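Local structure of cytochrome P450 (CYP102L1) (Mycobacterium phage Adler, 6N6Q) at residues R340-A345 with Y448-S453. The protein binds a heme and, as a member of the cytochrome P450 family, probably acts as a monooxygenase that inserts oxygen into organic substrates. Sequence-based numbering, arbitrary orientation.
With HEM (protoporphyrin IX containing Fe), chain E.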
# COMPACT_ATOMS: atom_id res chain seq x y z
N ARG A 340 -0.25 12.31 0.36
CA ARG A 340 -0.31 13.27 -0.73
C ARG A 340 1.09 13.54 -1.29
O ARG A 340 1.35 13.33 -2.47
CB ARG A 340 -0.96 14.58 -0.27
CG ARG A 340 -1.17 15.58 -1.39
CD ARG A 340 -1.45 16.98 -0.86
NE ARG A 340 -0.30 17.54 -0.17
CZ ARG A 340 0.72 18.14 -0.78
NH1 ARG A 340 0.73 18.26 -2.10
NH2 ARG A 340 1.73 18.62 -0.07
N LEU A 341 2.00 14.00 -0.43
CA LEU A 341 3.33 14.37 -0.89
C LEU A 341 4.07 13.18 -1.48
O LEU A 341 4.86 13.34 -2.43
CB LEU A 341 4.14 14.98 0.26
CG LEU A 341 5.27 15.93 -0.15
CD1 LEU A 341 4.72 17.06 -0.99
CD2 LEU A 341 5.98 16.47 1.08
N TRP A 342 3.84 11.98 -0.96
CA TRP A 342 4.47 10.77 -1.48
C TRP A 342 3.47 9.62 -1.41
O TRP A 342 3.46 8.84 -0.45
CB TRP A 342 5.74 10.43 -0.70
CG TRP A 342 6.84 11.42 -0.92
CD1 TRP A 342 7.19 12.45 -0.09
CD2 TRP A 342 7.71 11.50 -2.05
NE1 TRP A 342 8.23 13.15 -0.63
CE2 TRP A 342 8.57 12.59 -1.84
CE3 TRP A 342 7.85 10.75 -3.22
CZ2 TRP A 342 9.56 12.96 -2.75
CZ3 TRP A 342 8.84 11.11 -4.13
CH2 TRP A 342 9.68 12.20 -3.88
N PRO A 343 2.63 9.47 -2.43
CA PRO A 343 1.70 8.34 -2.44
C PRO A 343 2.43 7.05 -2.73
O PRO A 343 2.97 6.86 -3.82
CB PRO A 343 0.71 8.70 -3.56
CG PRO A 343 1.41 9.74 -4.41
CD PRO A 343 2.68 10.18 -3.72
N VAL A 344 2.45 6.14 -1.74
CA VAL A 344 3.20 4.90 -1.89
C VAL A 344 2.69 4.11 -3.09
O VAL A 344 3.47 3.42 -3.76
CB VAL A 344 3.14 4.08 -0.59
CG1 VAL A 344 3.88 4.80 0.52
CG2 VAL A 344 1.70 3.81 -0.18
N ALA A 345 1.40 4.19 -3.37
CA ALA A 345 0.88 3.72 -4.65
C ALA A 345 0.86 4.92 -5.60
O ALA A 345 -0.12 5.67 -5.64
CB ALA A 345 -0.52 3.12 -4.50
N TYR A 448 21.26 13.70 6.44
CA TYR A 448 20.43 12.91 5.55
C TYR A 448 19.38 13.78 4.88
O TYR A 448 18.84 14.72 5.48
CB TYR A 448 19.75 11.77 6.32
CG TYR A 448 18.67 11.06 5.52
CD1 TYR A 448 18.99 10.03 4.64
CD2 TYR A 448 17.33 11.42 5.66
CE1 TYR A 448 18.01 9.39 3.92
CE2 TYR A 448 16.34 10.78 4.93
CZ TYR A 448 16.69 9.76 4.07
OH TYR A 448 15.71 9.12 3.34
N GLU A 449 19.07 13.46 3.62
CA GLU A 449 18.01 14.12 2.88
C GLU A 449 17.16 13.07 2.18
O GLU A 449 17.64 11.98 1.85
CB GLU A 449 18.57 15.13 1.87
CG GLU A 449 18.95 16.46 2.51
CD GLU A 449 20.18 17.08 1.90
OE1 GLU A 449 20.56 16.68 0.78
OE2 GLU A 449 20.77 17.98 2.54
N LEU A 450 15.89 13.40 1.98
CA LEU A 450 14.89 12.42 1.57
C LEU A 450 15.12 12.00 0.12
O LEU A 450 14.99 12.81 -0.80
CB LEU A 450 13.49 13.00 1.74
CG LEU A 450 12.32 12.08 1.40
CD1 LEU A 450 12.36 10.82 2.25
CD2 LEU A 450 10.99 12.80 1.56
N LYS A 451 15.46 10.73 -0.07
CA LYS A 451 15.54 10.10 -1.38
C LYS A 451 14.52 8.98 -1.44
O LYS A 451 14.40 8.19 -0.50
CB LYS A 451 16.95 9.57 -1.67
CG LYS A 451 17.82 10.50 -2.50
CD LYS A 451 17.86 11.91 -1.93
CE LYS A 451 18.78 12.81 -2.73
NZ LYS A 451 20.20 12.35 -2.67
N VAL A 452 13.78 8.91 -2.55
CA VAL A 452 12.68 7.97 -2.69
C VAL A 452 13.01 7.00 -3.82
O VAL A 452 13.12 7.40 -4.98
CB VAL A 452 11.35 8.69 -2.96
CG1 VAL A 452 10.25 7.67 -3.24
CG2 VAL A 452 10.98 9.57 -1.78
N SER A 453 13.17 5.72 -3.47
CA SER A 453 13.33 4.67 -4.46
C SER A 453 11.96 4.16 -4.90
O SER A 453 10.95 4.37 -4.22
CB SER A 453 14.17 3.52 -3.92
OG SER A 453 13.48 2.80 -2.92
CHA HEM E . -6.17 -1.69 -4.42
CHB HEM E . -3.36 1.73 -2.43
CHC HEM E . -3.32 -0.74 1.76
CHD HEM E . -5.47 -4.48 -0.48
C1A HEM E . -5.44 -0.53 -4.26
C2A HEM E . -5.26 0.53 -5.22
C3A HEM E . -4.49 1.47 -4.67
C4A HEM E . -4.14 1.05 -3.33
CMA HEM E . -4.05 2.78 -5.36
CAA HEM E . -5.85 0.59 -6.65
CBA HEM E . -4.90 -0.14 -7.60
CGA HEM E . -5.33 0.04 -9.03
O1A HEM E . -6.29 0.82 -9.29
O2A HEM E . -4.72 -0.61 -9.92
C1B HEM E . -3.15 1.39 -1.10
C2B HEM E . -2.52 2.22 -0.10
C3B HEM E . -2.50 1.54 1.06
C4B HEM E . -3.13 0.25 0.82
CMB HEM E . -1.98 3.64 -0.40
CAB HEM E . -1.95 1.95 2.45
CBB HEM E . -1.33 3.11 2.73
C1C HEM E . -3.92 -1.97 1.54
C2C HEM E . -4.19 -2.99 2.54
C3C HEM E . -4.78 -4.02 1.93
C4C HEM E . -4.92 -3.70 0.52
CMC HEM E . -3.85 -2.91 4.04
CAC HEM E . -5.21 -5.30 2.69
CBC HEM E . -5.84 -6.32 2.09
C1D HEM E . -5.86 -4.05 -1.74
C2D HEM E . -6.57 -4.84 -2.74
C3D HEM E . -6.76 -4.08 -3.82
C4D HEM E . -6.18 -2.77 -3.56
CMD HEM E . -7.01 -6.31 -2.57
CAD HEM E . -7.47 -4.51 -5.12
CBD HEM E . -8.98 -4.34 -4.97
CGD HEM E . -9.66 -4.66 -6.28
O1D HEM E . -10.83 -5.13 -6.24
O2D HEM E . -9.05 -4.46 -7.36
NA HEM E . -4.74 -0.18 -3.12
NB HEM E . -3.51 0.20 -0.50
NC HEM E . -4.38 -2.44 0.33
ND HEM E . -5.65 -2.80 -2.28
FE HEM E . -4.44 -1.36 -1.43
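The CA atoms of Trp342 and Val452 are the nearest CA pair across the two segments, 8.8 Å apart, and the two segments meet through side chains. Trp342 directly follows helix 329-341, where the chain gives up its helical course. Its CA-CB bond points toward segment 448-453, and with CG anti to the carbonyl carbon (chi1 -68°) the indole is set against Leu450 and Val452. Val452 CG2 sits over one face of the six-membered ring in a CH-pi contact, 3.4 Å from the ring centroid. It lies only 8° off the ring normal. Val452 CB also comes near the ring, at 3.7 Å from Trp342 CZ3. Leu450 meets the pyrrole part of the indole. Its CD2 approaches Trp342 NE1 at 3.5 Å, from an oblique direction.

Helix 329-341 corresponds to the K helix of the P450 fold, carrying the ExxR motif made by Glu337 and Arg340, which form a salt bridge. Segment 448-453 enters strand 451-454, half of a two-stranded antiparallel hairpin with strand 458-461. Leu458 of that hairpin touches both Trp342 and Val452, and Phe289 of helix 265-296 stacks on the indole. Beyond Trp342 the chain runs to the heme. Val344 CG2 lies 3.7 Å from heme CMB, and Ala345 CB lies 3.6 Å from heme CMA.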